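Local atomic coordinates of beta-lactamase inhibitory protein BLIP-I (Streptomyces exfoliatus, PDB entry 3GMV), a protein that probably inhibits beta-lactamases by binding to them. Residues A129-S139 against T148-T156. Numbering follows the deposited sequence.
Sequences AATGLFPPSAS and TYRYQRSLT
Arg153 lays its guanidinium over Ser137, with Ser137 CB against one face of the flat group, off-centre toward the rim, and reaches on to the carbonyl of Pro135. The NE and NH1 side of the guanidinium turns to that carbonyl, and both nitrogens donate hydrogen bonds to Pro135 O, NE at 2.6 Å and NH1 at 2.7 Å, with the oxygen lying roughly in the plane of the guanidinium. Two hydrogen bonds to one oxygen should fix the rotation of the group, though neither is straight (141° at the NE hydrogen, 134° at that of NH1). The chain runs extended from CG to NE, carrying the charged end past the last strand pair to the loop beyond it.

Beneath this, Ser137 and Arg153 form an antiparallel hydrogen-bonded pair, Arg153 N to Ser137 O at 2.9 Å and Ser137 N to Arg153 O at 3.0 Å; Ser139 and Tyr151 form the next. Ala138 faces Gln152 between them, on the other side of the sheet. There Leu155 packs CD2 on Ala129 CB (3.8 Å) and CD1 on Ala138 CB (4.1 Å). Gln152 bends at chi2 (85°), bringing OE1 within 2.9 Å of Leu155 N and tying down the turn after the strand.

The pairing builds the hairpin of strands 137-143 and 146-153, the latter outermost in the antiparallel sheet. Strand 122-128 flanks the hairpin's inner strand, Tyr126 touching Pro135 and Ser137, while helix 81-84 packs against Ala138, Gln152 and Leu155.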
ATOM      1  N   ALA A 129     -14.106   6.951  -2.156  1.00 10.05           N
ATOM      2  CA  ALA A 129     -15.513   7.099  -2.464  1.00 10.79           C
ATOM      3  C   ALA A 129     -15.734   7.895  -3.759  1.00 11.68           C
ATOM      4  O   ALA A 129     -16.849   7.901  -4.299  1.00 12.56           O
ATOM      5  CB  ALA A 129     -16.253   7.783  -1.290  1.00 10.45           C
ATOM      6  N   ALA A 130     -14.689   8.558  -4.247  1.00 12.08           N
ATOM      7  CA  ALA A 130     -14.830   9.417  -5.436  1.00 13.14           C
ATOM      8  C   ALA A 130     -13.491   9.592  -6.137  1.00 14.31           C
ATOM      9  O   ALA A 130     -12.454   9.239  -5.601  1.00 13.36           O
ATOM     10  CB  ALA A 130     -15.412  10.788  -5.032  1.00 13.53           C
ATOM     11  N   THR A 131     -13.514  10.060  -7.383  1.00 15.46           N
ATOM     12  CA  THR A 131     -12.255  10.400  -8.051  1.00 16.83           C
ATOM     13  C   THR A 131     -11.661  11.664  -7.449  1.00 17.82           C
ATOM     14  O   THR A 131     -12.296  12.342  -6.625  1.00 18.71           O
ATOM     15  CB  THR A 131     -12.507  10.641  -9.521  1.00 17.51           C
ATOM     16  OG1 THR A 131     -13.520  11.655  -9.636  1.00 17.17           O
ATOM     17  CG2 THR A 131     -12.988   9.367 -10.183  1.00 18.53           C
ATOM     18  N   GLY A 132     -10.425  11.980  -7.834  1.00 18.13           N
ATOM     19  CA  GLY A 132      -9.828  13.255  -7.487  1.00 19.15           C
ATOM     20  C   GLY A 132      -8.969  13.197  -6.255  1.00 20.65           C
ATOM     21  O   GLY A 132      -8.705  12.108  -5.721  1.00 20.33           O
ATOM     22  N   LEU A 133      -8.554  14.373  -5.784  1.00 21.21           N
ATOM     23  CA  LEU A 133      -7.671  14.485  -4.627  1.00 22.55           C
ATOM     24  C   LEU A 133      -8.458  14.446  -3.328  1.00 22.19           C
ATOM     25  O   LEU A 133      -9.537  15.058  -3.209  1.00 22.67           O
ATOM     26  CB  LEU A 133      -6.877  15.799  -4.660  1.00 23.39           C
ATOM     27  CG  LEU A 133      -5.692  15.943  -5.616  1.00 26.42           C
ATOM     28  CD1 LEU A 133      -5.119  17.375  -5.504  1.00 29.96           C
ATOM     29  CD2 LEU A 133      -4.616  14.924  -5.290  1.00 28.27           C
ATOM     30  N   PHE A 134      -7.888  13.764  -2.348  1.00 21.17           N
ATOM     31  CA  PHE A 134      -8.431  13.728  -1.010  1.00 20.27           C
ATOM     32  C   PHE A 134      -9.922  13.463  -0.987  1.00 18.10           C
ATOM     33  O   PHE A 134     -10.660  14.173  -0.348  1.00 17.65           O
ATOM     34  CB  PHE A 134      -8.041  15.004  -0.253  1.00 21.30           C
ATOM     35  CG  PHE A 134      -6.558  15.074   0.030  1.00 25.52           C
ATOM     36  CD1 PHE A 134      -5.971  14.165   0.916  1.00 28.66           C
ATOM     37  CD2 PHE A 134      -5.744  15.987  -0.624  1.00 28.31           C
ATOM     38  CE1 PHE A 134      -4.601  14.193   1.183  1.00 28.70           C
ATOM     39  CE2 PHE A 134      -4.372  16.018  -0.374  1.00 26.72           C
ATOM     40  CZ  PHE A 134      -3.803  15.126   0.529  1.00 30.15           C
ATOM     41  N   PRO A 135     -10.361  12.389  -1.652  1.00 16.52           N
ATOM     42  CA  PRO A 135     -11.772  12.044  -1.541  1.00 15.53           C
ATOM     43  C   PRO A 135     -12.105  11.445  -0.163  1.00 14.81           C
ATOM     44  O   PRO A 135     -11.191  11.056   0.575  1.00 15.30           O
ATOM     45  CB  PRO A 135     -11.949  10.983  -2.618  1.00 15.83           C
ATOM     46  CG  PRO A 135     -10.592  10.278  -2.687  1.00 16.04           C
ATOM     47  CD  PRO A 135      -9.561  11.351  -2.333  1.00 16.47           C
ATOM     48  N   PRO A 136     -13.400  11.381   0.192  1.00 13.18           N
ATOM     49  CA  PRO A 136     -13.803  10.570   1.342  1.00 12.43           C
ATOM     50  C   PRO A 136     -13.296   9.142   1.103  1.00 11.73           C
ATOM     51  O   PRO A 136     -13.184   8.732  -0.037  1.00 11.00           O
ATOM     52  CB  PRO A 136     -15.335  10.610   1.278  1.00 12.56           C
ATOM     53  CG  PRO A 136     -15.661  11.903   0.473  1.00 13.07           C
ATOM     54  CD  PRO A 136     -14.554  11.915  -0.560  1.00 12.79           C
ATOM     55  N   SER A 137     -12.952   8.402   2.151  1.00 11.49           N
ATOM     56  CA  SER A 137     -12.365   7.086   1.917  1.00  9.94           C
ATOM     57  C   SER A 137     -12.558   6.178   3.107  1.00  9.53           C
ATOM     58  O   SER A 137     -12.939   6.609   4.190  1.00  9.24           O
ATOM     59  CB  SER A 137     -10.863   7.197   1.616  1.00  9.92           C
ATOM     60  OG  SER A 137     -10.149   7.649   2.763  1.00 11.50           O
ATOM     61  N   ALA A 138     -12.309   4.903   2.865  1.00  8.24           N
ATOM     62  CA  ALA A 138     -12.128   3.952   3.961  1.00  8.85           C
ATOM     63  C   ALA A 138     -10.814   3.205   3.761  1.00  8.40           C
ATOM     64  O   ALA A 138     -10.339   3.044   2.623  1.00 10.17           O
ATOM     65  CB  ALA A 138     -13.318   2.988   4.030  1.00  8.26           C
ATOM     66  N   SER A 139     -10.224   2.761   4.870  1.00  7.84           N
ATOM     67  CA  SER A 139      -9.012   1.950   4.860  1.00  8.45           C
ATOM     68  C   SER A 139      -9.331   0.637   5.566  1.00  7.79           C
ATOM     69  O   SER A 139      -9.991   0.625   6.617  1.00  7.57           O
ATOM     70  CB  SER A 139      -7.900   2.646   5.646  1.00  9.23           C
ATOM     71  OG  SER A 139      -7.535   3.850   4.965  1.00 12.84           O
ATOM     72  N   THR A 148      -7.952  -6.674  10.417  1.00  7.47           N
ATOM     73  CA  THR A 148      -7.306  -6.241  11.659  1.00  8.65           C
ATOM     74  C   THR A 148      -7.293  -4.719  11.823  1.00  8.67           C
ATOM     75  O   THR A 148      -6.878  -4.216  12.867  1.00  8.25           O
ATOM     76  CB  THR A 148      -5.859  -6.807  11.758  1.00  8.55           C
ATOM     77  OG1 THR A 148      -5.165  -6.484  10.547  1.00 10.20           O
ATOM     78  CG2 THR A 148      -5.895  -8.338  11.892  1.00  9.29           C
ATOM     79  N   TYR A 149      -7.732  -3.979  10.797  1.00  8.29           N
ATOM     80  CA  TYR A 149      -7.858  -2.509  10.943  1.00  8.13           C
ATOM     81  C   TYR A 149      -8.927  -1.982  10.011  1.00  8.95           C
ATOM     82  O   TYR A 149      -8.965  -2.368   8.861  1.00  8.57           O
ATOM     83  CB  TYR A 149      -6.543  -1.803  10.586  1.00  8.04           C
ATOM     84  CG  TYR A 149      -6.598  -0.294  10.811  1.00  7.82           C
ATOM     85  CD1 TYR A 149      -6.658   0.234  12.094  1.00  8.38           C
ATOM     86  CD2 TYR A 149      -6.607   0.586   9.747  1.00  5.15           C
ATOM     87  CE1 TYR A 149      -6.689   1.606  12.325  1.00  9.03           C
ATOM     88  CE2 TYR A 149      -6.667   2.011   9.970  1.00  6.82           C
ATOM     89  CZ  TYR A 149      -6.716   2.483  11.262  1.00  8.81           C
ATOM     90  OH  TYR A 149      -6.758   3.836  11.502  1.00  9.03           O
ATOM     91  N   ARG A 150      -9.763  -1.064  10.486  1.00  7.42           N
ATOM     92  CA  ARG A 150     -10.740  -0.422   9.602  1.00  6.22           C
ATOM     93  C   ARG A 150     -10.854   1.039  10.058  1.00  6.23           C
ATOM     94  O   ARG A 150     -10.832   1.321  11.260  1.00  7.15           O
ATOM     95  CB  ARG A 150     -12.094  -1.152   9.674  1.00  5.86           C
ATOM     96  CG  ARG A 150     -12.627  -1.364  11.140  1.00  7.51           C
ATOM     97  CD  ARG A 150     -13.911  -2.248  11.155  1.00  7.87           C
ATOM     98  NE  ARG A 150     -15.129  -1.573  10.669  1.00  7.07           N
ATOM     99  CZ  ARG A 150     -15.900  -0.759  11.399  1.00  9.82           C
ATOM    100  NH1 ARG A 150     -15.562  -0.437  12.659  1.00  9.12           N
ATOM    101  NH2 ARG A 150     -17.008  -0.231  10.878  1.00  8.65           N
ATOM    102  N   TYR A 151     -10.932   1.951   9.107  1.00  7.24           N
ATOM    103  CA  TYR A 151     -11.050   3.371   9.408  1.00  8.04           C
ATOM    104  C   TYR A 151     -11.825   4.014   8.270  1.00  8.31           C
ATOM    105  O   TYR A 151     -11.709   3.575   7.115  1.00  8.49           O
ATOM    106  CB  TYR A 151      -9.651   3.995   9.493  1.00  8.85           C
ATOM    107  CG  TYR A 151      -9.677   5.411   9.988  1.00  9.25           C
ATOM    108  CD1 TYR A 151      -9.803   5.675  11.355  1.00 10.39           C
ATOM    109  CD2 TYR A 151      -9.572   6.479   9.113  1.00 13.13           C
ATOM    110  CE1 TYR A 151      -9.837   6.974  11.815  1.00 13.10           C
ATOM    111  CE2 TYR A 151      -9.602   7.788   9.589  1.00 13.47           C
ATOM    112  CZ  TYR A 151      -9.732   8.010  10.936  1.00 13.73           C
ATOM    113  OH  TYR A 151      -9.769   9.319  11.380  1.00 14.60           O
ATOM    114  N   GLN A 152     -12.590   5.066   8.564  1.00  8.83           N
ATOM    115  CA  GLN A 152     -13.177   5.851   7.487  1.00 10.01           C
ATOM    116  C   GLN A 152     -13.131   7.350   7.754  1.00 10.57           C
ATOM    117  O   GLN A 152     -13.171   7.798   8.893  1.00 10.28           O
ATOM    118  CB  GLN A 152     -14.609   5.405   7.150  1.00 10.56           C
ATOM    119  CG  GLN A 152     -15.641   5.768   8.205  1.00 10.62           C
ATOM    120  CD  GLN A 152     -16.178   7.188   8.048  1.00 12.73           C
ATOM    121  OE1 GLN A 152     -16.093   7.797   6.977  1.00 13.97           O
ATOM    122  NE2 GLN A 152     -16.736   7.707   9.109  1.00 18.83           N
ATOM    123  N   ARG A 153     -13.020   8.112   6.674  1.00 11.61           N
ATOM    124  CA  ARG A 153     -12.982   9.565   6.760  1.00 13.16           C
ATOM    125  C   ARG A 153     -13.995  10.144   5.791  1.00 12.46           C
ATOM    126  O   ARG A 153     -13.881   9.967   4.580  1.00 10.93           O
ATOM    127  CB  ARG A 153     -11.587  10.050   6.383  1.00 15.84           C
ATOM    128  CG  ARG A 153     -11.220   9.673   4.920  1.00 19.69           C
ATOM    129  CD  ARG A 153     -10.200  10.634   4.286  1.00 27.26           C
ATOM    130  NE  ARG A 153     -10.004  10.431   2.848  1.00 26.06           N
ATOM    131  CZ  ARG A 153      -8.833  10.082   2.292  1.00 31.48           C
ATOM    132  NH1 ARG A 153      -8.726   9.934   0.967  1.00 29.90           N
ATOM    133  NH2 ARG A 153      -7.752   9.910   3.058  1.00 29.74           N
ATOM    134  N   SER A 154     -15.014  10.799   6.345  1.00 12.27           N
ATOM    135  CA  SER A 154     -15.943  11.602   5.561  1.00 13.38           C
ATOM    136  C   SER A 154     -16.860  10.841   4.643  1.00 13.29           C
ATOM    137  O   SER A 154     -17.428  11.448   3.737  1.00 13.25           O
ATOM    138  CB  SER A 154     -15.195  12.658   4.719  1.00 13.17           C
ATOM    139  OG  SER A 154     -14.525  13.546   5.592  1.00 15.70           O
ATOM    140  N   LEU A 155     -17.033   9.534   4.857  1.00 12.69           N
ATOM    141  CA  LEU A 155     -17.960   8.791   4.004  1.00 12.41           C
ATOM    142  C   LEU A 155     -19.384   9.277   4.165  1.00 12.76           C
ATOM    143  O   LEU A 155     -19.771   9.727   5.248  1.00 14.52           O
ATOM    144  CB  LEU A 155     -17.914   7.293   4.298  1.00 12.09           C
ATOM    145  CG  LEU A 155     -16.640   6.566   3.872  1.00 11.95           C
ATOM    146  CD1 LEU A 155     -16.805   5.099   4.283  1.00 11.49           C
ATOM    147  CD2 LEU A 155     -16.353   6.716   2.358  1.00 11.02           C
ATOM    148  N   THR A 156     -20.165   9.127   3.098  1.00 13.78           N
ATOM    149  CA  THR A 156     -21.601   9.404   3.088  1.00 15.25           C
ATOM    150  C   THR A 156     -22.276   8.066   2.942  1.00 14.09           C
ATOM    151  O   THR A 156     -21.793   7.230   2.166  1.00 13.91           O
ATOM    152  CB  THR A 156     -22.017  10.196   1.812  1.00 14.85           C
ATOM    153  OG1 THR A 156     -21.368  11.465   1.812  1.00 22.83           O
ATOM    154  CG2 THR A 156     -23.532  10.433   1.791  1.00 18.36           C
ATOM    155  OXT THR A 156     -23.299   7.807   3.567  1.00 14.11           O
TER